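Local coordinates for protein protease LasA (Pseudomonas aeruginosa, PDB 3IT5) that cleaves pentaglycine cross-links of staphylococcal peptidoglycan and contributes to degradation of host elastin, as a secreted zinc metalloendopeptidase of family M23, at residues Leu6-Trp11 with Leu175-Leu180; Ser46-Val51 with Leu99-Gly104; Ala56-Val61 with Gly90-Ala95; Pro141-Val146 with Tyr161-Gly166. One frame throughout, in Å; residues are numbered along the deposited sequence.

Overall arrangement
Contacts 1, 2 and 3 all reach the large antiparallel sheet, whose strands supply the zinc ligands Asp36 and His122; contact 4 lies in a separate four-stranded sheet. Contact 1 touches all three others: Tyr176 O lies 2.8 Å from Tyr142 OH of contact 4, Pro10 O 3.6 Å from Val51 CG1 of contact 2, and Gln8 CG 3.8 Å from Ala95 CB of contact 3. The centres of contacts 1 and 4 are about 12 Å apart. Contacts 2 and 4 lie on opposite sides of the chain's centre, about 26 Å between centres. The side chains of Tyr102 and Trp11 are about 11 and 12 Å from the zinc ion; contacts 3 and 4 lie away from it.

Contact 1 (Leu6-Trp11 with Leu175-Leu180); sequences LMQLPW and LYNPGL
The indole of Trp11 meets Leu175 at its edge and Asn177 over one face, and Trp17 also stacks on the ring. Leu175 O lies in the ring plane, 3.2 Å from Trp11 CZ2, while Leu175 CB comes within 4.0 Å of the same carbon. Asn177 ND2 stands over a face that is also covered, toward the rim, by Leu9 CB; Asn177 CB approaches Trp11 NE1 at 3.5 Å. Ring and amide planes are 81° apart, so the amide plane is nearly perpendicular to the indole. Asn177 CG is anti to the backbone N (chi1 -178°), which carries it toward 6-11. From there ND2 gives a weak hydrogen bond to Trp11 O at 2.6 Å. Beyond the indole, Leu9 CD1 packs on Leu175 CD2 at 3.9 Å, their side chains crossing at about a right angle. Leu180 CD2 closes the far end, 3.3 Å from Leu6 O. A water accepts from Leu9 N at 2.9 Å and donates to Asn177 OD1, bridging the two segments. Tyr15 O receives a weak bond from Trp11 NE1. Gly179 N donates to Asn177 OD1 at 3.1 Å from 53° above the carbonyl plane. This is an Asx turn in the C-terminal segment, beside the N-terminal loop of the M23 peptidase domain.

Contact 2 (Ser46-Val51 with Leu99-Gly104); sequences SATYSV and LGVYAG
Thr48 OG1 lies between its own backbone N and carbonyl carbon (chi1 70°), and Tyr102 CG takes the same position (chi1 60°); the first torsion brings OG1 to Tyr102 O, the second carries CG toward 46-51. The pair adjoins the antiparallel pairing of strands 50-52 and 98-102 in the M23 sheet, which contains a classic beta bulge where Leu99 and Gly100 both face Val51: Leu99 N donates to Val51 O at 2.8 Å, and Val51 N to Gly100 O at 3.2 Å. Beyond the bulge, Tyr102 N reaches Tyr49 O only weakly. Side chains then take over. Thr48 OG1 donates to Tyr102 O at 2.9 Å, almost in line with the carbonyl bond (169°). Thr48 CB sits over the face of the Tyr102 ring, 4.0 Å from its centroid, a CH-pi contact, and Tyr49 N lies over the same face toward the rim. Val51 CG2 comes to the ring's edge. The Tyr102 side chain is about 5 Å from that of His120, a probable proton donor/acceptor. The two tyrosines run side by side, Tyr102 OH 3.6 Å from Tyr49 CD2, and that hydroxyl donates to a water 2.6 Å from it, which in turn donates to Ala47 O.

Contact 3 (Ala56-Val61 with Gly90-Ala95); sequences AGTVRV and GQQVSA
Strand 92-93 pairs antiparallel with strand 57-63 of the large M23 sheet, Gly57 facing Val93 as a hydrogen-bonded pair and Thr58 facing Gln92 as a non-hydrogen-bonded one. Gly57 and Val93 exchange two backbone bonds, Gly57 N to Val93 O at 3.0 Å and Val93 N to Gly57 O at 2.9 Å. The pattern continues past the end of strand 92-93: Val59 N donates to Gln91 O, and Gly90 N to Val59 O at 3.0 Å. On the Thr58 face the side chains of Thr58 and Gln92 lie side by side, pointing the same way. A bend in Gln92 (chi2 -61°) turns CD back over the neighbouring strand, and Thr58 OG1 donates to Gln92 OE1 at 2.5 Å, a length to be read with caution at 2.0 Å resolution. The hydroxyl lies in the amide plane, on a lone pair (C=O...O angle 121°). The other face is apolar: Val59 CG2 meets Val93 CG1 at 3.7 Å, the two side chains crossing at about a right angle, and Val67 and Val69 of strand 66-70 continue the packing. The contact is therefore two-sided, a hydroxyl-to-amide bond on the more exposed face and a valine cluster on the buried one, with four backbone bonds holding the register between them.

Contact 4 (Pro141-Val146 with Tyr161-Gly166); sequences PYRINV and YNQSAG
Gln163 reaches over Pro141 and on to Arg143. Its CB and CG both lie 3.4 Å from Pro141 O, and CD comes 3.7 Å from Arg143 CB. At the tip the two amide atoms part: NE2 donates to Pro141 O at 2.8 Å, and OE1 lies 3.1 Å from Arg143 NE, the guanidinium and amide planes standing 67° apart. A chi1 of -59° puts CG beside the backbone N, and from there the extended chain runs past Pro141 O. Gln163 N bonds the same oxygen, which is thus gripped from opposite faces of its plane. Ser138 OG is a further partner of NE2. This belongs to the antiparallel pairing of strands 142-145 and 159-162 in the small four-stranded sheet, where Arg143 N donates to Tyr161 O and Tyr161 N to Arg143 O, each at 2.8 Å. Asn162 begins an Asx turn, its OD1 accepting from Ser164 N at 2.8 Å in the carbonyl plane while Pro141 CB sits 3.4 Å from that oxygen. Pro141 CG lies over the centre of the Tyr142 ring, and Asn162 CB approaches Tyr142 CE1 obliquely. Tyr142 OH, hydrogen-bonded to Tyr176 O, also accepts a hydrogen bond from a water, which itself accepts from Asn162 ND2.

Contact 1 (Leu6-Trp11 with Leu175-Leu180)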
loop_
_atom_site.group_PDB
_atom_site.type_symbol
_atom_site.label_atom_id
_atom_site.label_comp_id
_atom_site.label_asym_id
_atom_site.label_seq_id
_atom_site.Cartn_x
_atom_site.Cartn_y
_atom_site.Cartn_z
ATOM N N LEU A 6 8.245 10.990 4.933
ATOM C CA LEU A 6 7.320 11.329 3.847
ATOM C C LEU A 6 6.046 10.493 3.857
ATOM O O LEU A 6 4.970 10.991 3.508
ATOM C CB LEU A 6 8.016 11.206 2.482
ATOM C CG LEU A 6 7.222 11.564 1.215
ATOM C CD1 LEU A 6 6.665 12.993 1.259
ATOM C CD2 LEU A 6 8.074 11.365 -0.020
ATOM N N MET A 7 6.168 9.233 4.267
ATOM C CA MET A 7 5.080 8.273 4.119
ATOM C C MET A 7 4.679 7.530 5.386
ATOM O O MET A 7 5.520 7.185 6.219
ATOM C CB MET A 7 5.415 7.266 3.016
ATOM C CG MET A 7 5.169 7.803 1.627
ATOM S SD MET A 7 5.687 6.660 0.353
ATOM C CE MET A 7 7.359 7.226 0.089
ATOM N N GLN A 8 3.372 7.307 5.510
ATOM C CA GLN A 8 2.790 6.394 6.485
ATOM C C GLN A 8 2.201 5.203 5.717
ATOM O O GLN A 8 2.191 5.202 4.483
ATOM C CB GLN A 8 1.688 7.098 7.294
ATOM C CG GLN A 8 0.509 7.599 6.446
ATOM C CD GLN A 8 -0.799 7.677 7.209
ATOM O OE1 GLN A 8 -1.735 6.926 6.923
ATOM N NE2 GLN A 8 -0.880 8.578 8.172
ATOM N N LEU A 9 1.704 4.204 6.442
ATOM C CA LEU A 9 1.019 3.061 5.831
ATOM C C LEU A 9 -0.347 3.481 5.262
ATOM O O LEU A 9 -1.004 4.363 5.829
ATOM C CB LEU A 9 0.858 1.928 6.854
ATOM C CG LEU A 9 2.152 1.344 7.433
ATOM C CD1 LEU A 9 1.894 0.656 8.782
ATOM C CD2 LEU A 9 2.832 0.389 6.441
ATOM N N PRO A 10 -0.779 2.852 4.145
ATOM C CA PRO A 10 -1.995 3.274 3.428
ATOM C C PRO A 10 -3.329 2.824 4.049
ATOM O O PRO A 10 -4.247 2.412 3.327
ATOM C CB PRO A 10 -1.799 2.666 2.032
ATOM C CG PRO A 10 -1.005 1.436 2.282
ATOM C CD PRO A 10 -0.086 1.756 3.439
ATOM N N TRP A 11 -3.422 2.887 5.376
ATOM C CA TRP A 11 -4.704 2.777 6.071
ATOM C C TRP A 11 -4.774 3.779 7.218
ATOM O O TRP A 11 -3.767 4.396 7.566
ATOM C CB TRP A 11 -4.983 1.352 6.555
ATOM C CG TRP A 11 -3.911 0.717 7.398
ATOM C CD1 TRP A 11 -3.766 0.809 8.755
ATOM C CD2 TRP A 11 -2.860 -0.145 6.940
ATOM N NE1 TRP A 11 -2.681 0.066 9.168
ATOM C CE2 TRP A 11 -2.108 -0.529 8.073
ATOM C CE3 TRP A 11 -2.478 -0.627 5.678
ATOM C CZ2 TRP A 11 -0.999 -1.375 7.986
ATOM C CZ3 TRP A 11 -1.367 -1.465 5.592
ATOM C CH2 TRP A 11 -0.644 -1.830 6.740
ATOM N N LEU A 175 -0.357 -4.895 11.639
ATOM C CA LEU A 175 0.684 -3.873 11.595
ATOM C C LEU A 175 0.096 -2.515 11.967
ATOM O O LEU A 175 -0.591 -1.885 11.158
ATOM C CB LEU A 175 1.327 -3.824 10.199
ATOM C CG LEU A 175 2.609 -3.011 9.994
ATOM C CD1 LEU A 175 3.733 -3.555 10.869
ATOM C CD2 LEU A 175 3.018 -3.026 8.523
ATOM N N TYR A 176 0.364 -2.074 13.196
ATOM C CA TYR A 176 -0.150 -0.792 13.692
ATOM C C TYR A 176 0.421 0.390 12.919
ATOM O O TYR A 176 1.623 0.456 12.674
ATOM C CB TYR A 176 0.121 -0.616 15.196
ATOM C CG TYR A 176 -0.487 0.653 15.766
ATOM C CD1 TYR A 176 0.288 1.803 15.949
ATOM C CD2 TYR A 176 -1.840 0.713 16.096
ATOM C CE1 TYR A 176 -0.264 2.978 16.461
ATOM C CE2 TYR A 176 -2.405 1.880 16.611
ATOM C CZ TYR A 176 -1.609 3.008 16.788
ATOM O OH TYR A 176 -2.158 4.165 17.294
ATOM N N ASN A 177 -0.460 1.316 12.544
ATOM C CA ASN A 177 -0.075 2.531 11.832
ATOM C C ASN A 177 -0.100 3.748 12.760
ATOM O O ASN A 177 -1.172 4.270 13.066
ATOM C CB ASN A 177 -0.996 2.758 10.625
ATOM C CG ASN A 177 -0.618 3.992 9.815
ATOM O OD1 ASN A 177 0.480 4.535 9.953
ATOM N ND2 ASN A 177 -1.527 4.434 8.957
ATOM N N PRO A 178 1.085 4.204 13.213
ATOM C CA PRO A 178 1.133 5.357 14.115
ATOM C C PRO A 178 1.055 6.707 13.390
ATOM O O PRO A 178 0.780 7.728 14.023
ATOM C CB PRO A 178 2.476 5.183 14.831
ATOM C CG PRO A 178 3.325 4.419 13.882
ATOM C CD PRO A 178 2.425 3.639 12.958
ATOM N N GLY A 179 1.272 6.697 12.076
ATOM C CA GLY A 179 1.246 7.912 11.263
ATOM C C GLY A 179 2.584 8.175 10.602
ATOM O O GLY A 179 3.388 7.255 10.427
ATOM N N LEU A 180 2.823 9.431 10.232
ATOM C CA LEU A 180 4.110 9.832 9.673
ATOM C C LEU A 180 5.174 9.853 10.755
ATOM O O LEU A 180 4.914 10.281 11.877
ATOM C CB LEU A 180 4.027 11.217 9.021
ATOM C CG LEU A 180 3.160 11.412 7.778
ATOM C CD1 LEU A 180 3.025 12.897 7.470
ATOM C CD2 LEU A 180 3.730 10.664 6.583
HETATM O O HOH W 1 2.809 4.252 9.134
#

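Contact 2 (Ser46-Val51 with Leu99-Gly104)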
loop_
_atom_site.group_PDB
_atom_site.type_symbol
_atom_site.label_atom_id
_atom_site.label_comp_id
_atom_site.label_asym_id
_atom_site.label_seq_id
_atom_site.Cartn_x
_atom_site.Cartn_y
_atom_site.Cartn_z
ATOM N N SER A 46 -17.389 -9.911 1.790
ATOM C CA SER A 46 -17.112 -9.513 3.175
ATOM C C SER A 46 -17.006 -7.996 3.338
ATOM O O SER A 46 -16.915 -7.250 2.353
ATOM C CB SER A 46 -15.816 -10.161 3.675
ATOM O OG SER A 46 -15.879 -11.578 3.645
ATOM N N ALA A 47 -17.014 -7.553 4.595
ATOM C CA ALA A 47 -16.831 -6.145 4.933
ATOM C C ALA A 47 -15.426 -5.689 4.560
ATOM O O ALA A 47 -14.460 -6.430 4.742
ATOM C CB ALA A 47 -17.092 -5.921 6.425
ATOM N N THR A 48 -15.318 -4.480 4.016
ATOM C CA THR A 48 -14.022 -3.919 3.636
ATOM C C THR A 48 -13.769 -2.580 4.321
ATOM O O THR A 48 -14.696 -1.946 4.836
ATOM C CB THR A 48 -13.873 -3.748 2.108
ATOM O OG1 THR A 48 -14.725 -2.693 1.650
ATOM C CG2 THR A 48 -14.200 -5.052 1.367
ATOM N N TYR A 49 -12.512 -2.148 4.302
ATOM C CA TYR A 49 -12.083 -1.035 5.140
ATOM C C TYR A 49 -11.383 0.088 4.378
ATOM O O TYR A 49 -11.128 -0.027 3.177
ATOM C CB TYR A 49 -11.258 -1.573 6.324
ATOM C CG TYR A 49 -12.101 -2.446 7.234
ATOM C CD1 TYR A 49 -12.830 -1.886 8.283
ATOM C CD2 TYR A 49 -12.202 -3.828 7.022
ATOM C CE1 TYR A 49 -13.624 -2.674 9.112
ATOM C CE2 TYR A 49 -12.999 -4.628 7.845
ATOM C CZ TYR A 49 -13.701 -4.042 8.888
ATOM O OH TYR A 49 -14.486 -4.816 9.710
ATOM N N SER A 50 -11.094 1.179 5.085
ATOM C CA SER A 50 -10.665 2.427 4.450
ATOM C C SER A 50 -9.196 2.434 4.036
ATOM O O SER A 50 -8.307 2.162 4.854
ATOM C CB SER A 50 -10.963 3.616 5.372
ATOM O OG SER A 50 -12.342 3.647 5.711
ATOM N N VAL A 51 -8.958 2.739 2.758
ATOM C CA VAL A 51 -7.619 3.022 2.245
ATOM C C VAL A 51 -7.378 4.542 2.265
ATOM O O VAL A 51 -8.201 5.320 1.771
ATOM C CB VAL A 51 -7.419 2.478 0.804
ATOM C CG1 VAL A 51 -6.023 2.826 0.279
ATOM C CG2 VAL A 51 -7.650 0.962 0.743
ATOM N N LEU A 99 -9.193 7.701 0.701
ATOM C CA LEU A 99 -9.341 7.639 -0.756
ATOM C C LEU A 99 -10.562 6.824 -1.165
ATOM O O LEU A 99 -11.091 6.992 -2.269
ATOM C CB LEU A 99 -8.086 7.031 -1.389
ATOM C CG LEU A 99 -6.726 7.645 -1.030
ATOM C CD1 LEU A 99 -5.607 6.959 -1.812
ATOM C CD2 LEU A 99 -6.715 9.146 -1.288
ATOM N N GLY A 100 -10.988 5.929 -0.272
ATOM C CA GLY A 100 -12.129 5.057 -0.512
ATOM C C GLY A 100 -12.052 3.805 0.343
ATOM O O GLY A 100 -11.741 3.864 1.539
ATOM N N VAL A 101 -12.340 2.666 -0.278
ATOM C CA VAL A 101 -12.219 1.365 0.379
ATOM C C VAL A 101 -11.553 0.402 -0.584
ATOM O O VAL A 101 -11.508 0.671 -1.789
ATOM C CB VAL A 101 -13.603 0.794 0.806
ATOM C CG1 VAL A 101 -14.180 1.572 1.990
ATOM C CG2 VAL A 101 -14.588 0.798 -0.369
ATOM N N TYR A 102 -11.016 -0.706 -0.073
ATOM C CA TYR A 102 -10.651 -1.792 -0.973
ATOM C C TYR A 102 -11.905 -2.585 -1.326
ATOM O O TYR A 102 -12.862 -2.620 -0.552
ATOM C CB TYR A 102 -9.494 -2.660 -0.449
ATOM C CG TYR A 102 -9.692 -3.376 0.872
ATOM C CD1 TYR A 102 -10.364 -4.597 0.936
ATOM C CD2 TYR A 102 -9.150 -2.863 2.049
ATOM C CE1 TYR A 102 -10.525 -5.269 2.147
ATOM C CE2 TYR A 102 -9.302 -3.528 3.266
ATOM C CZ TYR A 102 -9.989 -4.727 3.307
ATOM O OH TYR A 102 -10.142 -5.384 4.505
ATOM N N ALA A 103 -11.911 -3.189 -2.511
ATOM C CA ALA A 103 -13.126 -3.795 -3.058
ATOM C C ALA A 103 -13.514 -5.108 -2.375
ATOM O O ALA A 103 -12.660 -5.952 -2.085
ATOM C CB ALA A 103 -12.991 -3.985 -4.571
ATOM N N GLY A 104 -14.811 -5.259 -2.113
ATOM C CA GLY A 104 -15.364 -6.494 -1.541
ATOM C C GLY A 104 -16.033 -7.383 -2.575
ATOM O O GLY A 104 -16.672 -8.382 -2.227
HETATM O O HOH W 2 -11.980 -7.222 4.504
#

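Contact 3 (Ala56-Val61 with Gly90-Ala95)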
loop_
_atom_site.group_PDB
_atom_site.type_symbol
_atom_site.label_atom_id
_atom_site.label_comp_id
_atom_site.label_asym_id
_atom_site.label_seq_id
_atom_site.Cartn_x
_atom_site.Cartn_y
_atom_site.Cartn_z
ATOM N N ALA A 56 1.276 13.176 1.287
ATOM C CA ALA A 56 0.796 14.381 0.623
ATOM C C ALA A 56 1.080 14.331 -0.875
ATOM O O ALA A 56 2.109 13.802 -1.302
ATOM C CB ALA A 56 1.454 15.619 1.234
ATOM N N GLY A 57 0.164 14.887 -1.661
ATOM C CA GLY A 57 0.336 14.972 -3.106
ATOM C C GLY A 57 -0.964 15.118 -3.869
ATOM O O GLY A 57 -2.008 15.457 -3.291
ATOM N N THR A 58 -0.894 14.853 -5.172
ATOM C CA THR A 58 -2.032 15.053 -6.072
ATOM C C THR A 58 -2.667 13.727 -6.477
ATOM O O THR A 58 -1.967 12.778 -6.843
ATOM C CB THR A 58 -1.617 15.812 -7.344
ATOM O OG1 THR A 58 -0.862 16.975 -6.992
ATOM C CG2 THR A 58 -2.840 16.232 -8.168
ATOM N N VAL A 59 -3.998 13.693 -6.431
ATOM C CA VAL A 59 -4.777 12.513 -6.812
ATOM C C VAL A 59 -5.021 12.445 -8.321
ATOM O O VAL A 59 -5.314 13.455 -8.968
ATOM C CB VAL A 59 -6.143 12.468 -6.065
ATOM C CG1 VAL A 59 -7.027 11.320 -6.585
ATOM C CG2 VAL A 59 -5.929 12.333 -4.565
ATOM N N ARG A 60 -4.863 11.245 -8.867
ATOM C CA ARG A 60 -5.404 10.902 -10.172
ATOM C C ARG A 60 -6.336 9.714 -9.985
ATOM O O ARG A 60 -5.909 8.657 -9.521
ATOM C CB ARG A 60 -4.287 10.551 -11.164
ATOM C CG ARG A 60 -4.775 9.993 -12.522
ATOM C CD ARG A 60 -5.366 11.093 -13.412
ATOM N NE ARG A 60 -5.513 10.742 -14.834
ATOM C CZ ARG A 60 -4.738 9.896 -15.517
ATOM N NH1 ARG A 60 -3.709 9.283 -14.942
ATOM N NH2 ARG A 60 -4.978 9.675 -16.804
ATOM N N VAL A 61 -7.612 9.892 -10.323
ATOM C CA VAL A 61 -8.537 8.762 -10.369
ATOM C C VAL A 61 -8.488 8.162 -11.777
ATOM O O VAL A 61 -9.115 8.672 -12.717
ATOM C CB VAL A 61 -9.981 9.141 -9.943
ATOM C CG1 VAL A 61 -10.900 7.913 -9.970
ATOM C CG2 VAL A 61 -9.983 9.752 -8.545
ATOM N N GLY A 90 -6.986 15.914 -9.630
ATOM C CA GLY A 90 -6.423 17.211 -9.269
ATOM C C GLY A 90 -6.547 17.554 -7.794
ATOM O O GLY A 90 -6.036 18.583 -7.349
ATOM N N GLN A 91 -7.224 16.696 -7.033
ATOM C CA GLN A 91 -7.407 16.924 -5.602
ATOM C C GLN A 91 -6.109 16.733 -4.835
ATOM O O GLN A 91 -5.522 15.648 -4.832
ATOM C CB GLN A 91 -8.500 16.019 -5.019
ATOM C CG GLN A 91 -8.677 16.161 -3.498
ATOM C CD GLN A 91 -9.937 15.497 -2.975
ATOM O OE1 GLN A 91 -10.757 14.992 -3.747
ATOM N NE2 GLN A 91 -10.096 15.487 -1.652
ATOM N N GLN A 92 -5.669 17.796 -4.174
ATOM C CA GLN A 92 -4.518 17.700 -3.302
ATOM C C GLN A 92 -4.960 17.094 -1.971
ATOM O O GLN A 92 -6.031 17.426 -1.454
ATOM C CB GLN A 92 -3.840 19.065 -3.120
ATOM C CG GLN A 92 -3.650 19.885 -4.422
ATOM C CD GLN A 92 -2.778 19.212 -5.497
ATOM O OE1 GLN A 92 -1.948 18.350 -5.205
ATOM N NE2 GLN A 92 -2.960 19.631 -6.747
ATOM N N VAL A 93 -4.131 16.193 -1.441
ATOM C CA VAL A 93 -4.435 15.419 -0.236
ATOM C C VAL A 93 -3.202 15.307 0.664
ATOM O O VAL A 93 -2.076 15.537 0.221
ATOM C CB VAL A 93 -4.924 13.972 -0.575
ATOM C CG1 VAL A 93 -6.279 13.991 -1.287
ATOM C CG2 VAL A 93 -3.876 13.216 -1.395
ATOM N N SER A 94 -3.427 14.929 1.920
ATOM C CA SER A 94 -2.356 14.693 2.884
ATOM C C SER A 94 -2.324 13.206 3.237
ATOM O O SER A 94 -3.276 12.475 2.950
ATOM C CB SER A 94 -2.615 15.507 4.153
ATOM O OG SER A 94 -2.910 16.857 3.844
ATOM N N ALA A 95 -1.243 12.760 3.868
ATOM C CA ALA A 95 -1.235 11.440 4.475
ATOM C C ALA A 95 -2.487 11.326 5.335
ATOM O O ALA A 95 -2.853 12.275 6.032
ATOM C CB ALA A 95 0.019 11.231 5.312
#

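Contact 4 (Pro141-Val146 with Tyr161-Gly166)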
loop_
_atom_site.group_PDB
_atom_site.type_symbol
_atom_site.label_atom_id
_atom_site.label_comp_id
_atom_site.label_asym_id
_atom_site.label_seq_id
_atom_site.Cartn_x
_atom_site.Cartn_y
_atom_site.Cartn_z
ATOM N N PRO A 141 7.479 4.508 11.224
ATOM C CA PRO A 141 8.760 4.074 11.782
ATOM C C PRO A 141 9.353 2.856 11.059
ATOM O O PRO A 141 10.547 2.580 11.207
ATOM C CB PRO A 141 8.402 3.711 13.229
ATOM C CG PRO A 141 6.968 3.282 13.157
ATOM C CD PRO A 141 6.347 4.173 12.111
ATOM N N TYR A 142 8.523 2.145 10.291
ATOM C CA TYR A 142 8.925 0.887 9.649
ATOM C C TYR A 142 9.797 1.080 8.412
ATOM O O TYR A 142 9.444 1.841 7.501
ATOM C CB TYR A 142 7.703 0.048 9.253
ATOM C CG TYR A 142 6.711 -0.207 10.364
ATOM C CD1 TYR A 142 7.031 -1.034 11.440
ATOM C CD2 TYR A 142 5.443 0.367 10.327
ATOM C CE1 TYR A 142 6.113 -1.267 12.465
ATOM C CE2 TYR A 142 4.522 0.142 11.344
ATOM C CZ TYR A 142 4.864 -0.675 12.407
ATOM O OH TYR A 142 3.955 -0.909 13.408
ATOM N N ARG A 143 10.930 0.383 8.395
ATOM C CA ARG A 143 11.743 0.231 7.197
ATOM C C ARG A 143 11.495 -1.165 6.646
ATOM O O ARG A 143 11.607 -2.157 7.368
ATOM C CB ARG A 143 13.232 0.415 7.511
ATOM C CG ARG A 143 14.155 0.193 6.312
ATOM C CD ARG A 143 15.621 0.178 6.719
ATOM N NE ARG A 143 16.120 1.520 7.013
ATOM C CZ ARG A 143 17.400 1.828 7.211
ATOM N NH1 ARG A 143 18.342 0.893 7.146
ATOM N NH2 ARG A 143 17.741 3.085 7.470
ATOM N N ILE A 144 11.150 -1.238 5.366
ATOM C CA ILE A 144 10.831 -2.517 4.736
ATOM C C ILE A 144 12.066 -3.168 4.101
ATOM O O ILE A 144 12.878 -2.502 3.446
ATOM C CB ILE A 144 9.641 -2.380 3.735
ATOM C CG1 ILE A 144 9.299 -3.720 3.072
ATOM C CG2 ILE A 144 9.913 -1.305 2.694
ATOM C CD1 ILE A 144 7.912 -3.747 2.428
ATOM N N ASN A 145 12.221 -4.463 4.350
ATOM C CA ASN A 145 13.189 -5.273 3.635
ATOM C C ASN A 145 12.438 -6.206 2.697
ATOM O O ASN A 145 11.496 -6.896 3.102
ATOM C CB ASN A 145 14.067 -6.071 4.597
ATOM C CG ASN A 145 15.331 -6.606 3.937
ATOM O OD1 ASN A 145 16.265 -5.853 3.652
ATOM N ND2 ASN A 145 15.375 -7.918 3.718
ATOM N N VAL A 146 12.869 -6.200 1.442
ATOM C CA VAL A 146 12.256 -6.960 0.363
ATOM C C VAL A 146 12.781 -8.408 0.322
ATOM O O VAL A 146 13.991 -8.642 0.406
ATOM C CB VAL A 146 12.486 -6.195 -0.979
ATOM C CG1 VAL A 146 12.871 -7.106 -2.123
ATOM C CG2 VAL A 146 11.283 -5.304 -1.310
ATOM N N TYR A 161 10.739 -3.410 9.727
ATOM C CA TYR A 161 11.529 -3.147 10.931
ATOM C C TYR A 161 11.217 -1.779 11.521
ATOM O O TYR A 161 11.492 -0.743 10.900
ATOM C CB TYR A 161 13.036 -3.305 10.673
ATOM C CG TYR A 161 13.896 -2.987 11.885
ATOM C CD1 TYR A 161 13.990 -3.882 12.953
ATOM C CD2 TYR A 161 14.604 -1.785 11.969
ATOM C CE1 TYR A 161 14.770 -3.595 14.069
ATOM C CE2 TYR A 161 15.387 -1.487 13.085
ATOM C CZ TYR A 161 15.466 -2.399 14.128
ATOM O OH TYR A 161 16.235 -2.121 15.235
ATOM N N ASN A 162 10.638 -1.790 12.723
ATOM C CA ASN A 162 10.346 -0.565 13.459
ATOM C C ASN A 162 11.634 0.055 14.004
ATOM O O ASN A 162 12.267 -0.493 14.912
ATOM C CB ASN A 162 9.344 -0.839 14.592
ATOM C CG ASN A 162 8.854 0.435 15.273
ATOM O OD1 ASN A 162 9.605 1.394 15.457
ATOM N ND2 ASN A 162 7.589 0.440 15.661
ATOM N N GLN A 163 11.998 1.210 13.453
ATOM C CA GLN A 163 13.263 1.881 13.771
ATOM C C GLN A 163 13.215 2.681 15.078
ATOM O O GLN A 163 14.226 3.238 15.511
ATOM C CB GLN A 163 13.683 2.786 12.603
ATOM C CG GLN A 163 13.865 2.036 11.280
ATOM C CD GLN A 163 13.854 2.949 10.075
ATOM O OE1 GLN A 163 14.856 3.078 9.382
ATOM N NE2 GLN A 163 12.712 3.587 9.814
ATOM N N SER A 164 12.041 2.721 15.700
ATOM C CA SER A 164 11.836 3.463 16.940
ATOM C C SER A 164 11.714 2.545 18.155
ATOM O O SER A 164 11.858 3.000 19.291
ATOM C CB SER A 164 10.599 4.362 16.822
ATOM O OG SER A 164 10.225 4.889 18.086
ATOM N N ALA A 165 11.450 1.261 17.904
ATOM C CA ALA A 165 11.206 0.271 18.955
ATOM C C ALA A 165 12.144 -0.934 18.860
ATOM O O ALA A 165 12.257 -1.722 19.804
ATOM C CB ALA A 165 9.752 -0.192 18.908
ATOM N N GLY A 166 12.800 -1.078 17.714
ATOM C CA GLY A 166 13.711 -2.198 17.481
ATOM C C GLY A 166 13.001 -3.499 17.150
ATOM O O GLY A 166 13.641 -4.548 17.071
HETATM O O HOH W 3 5.296 -0.835 15.793
#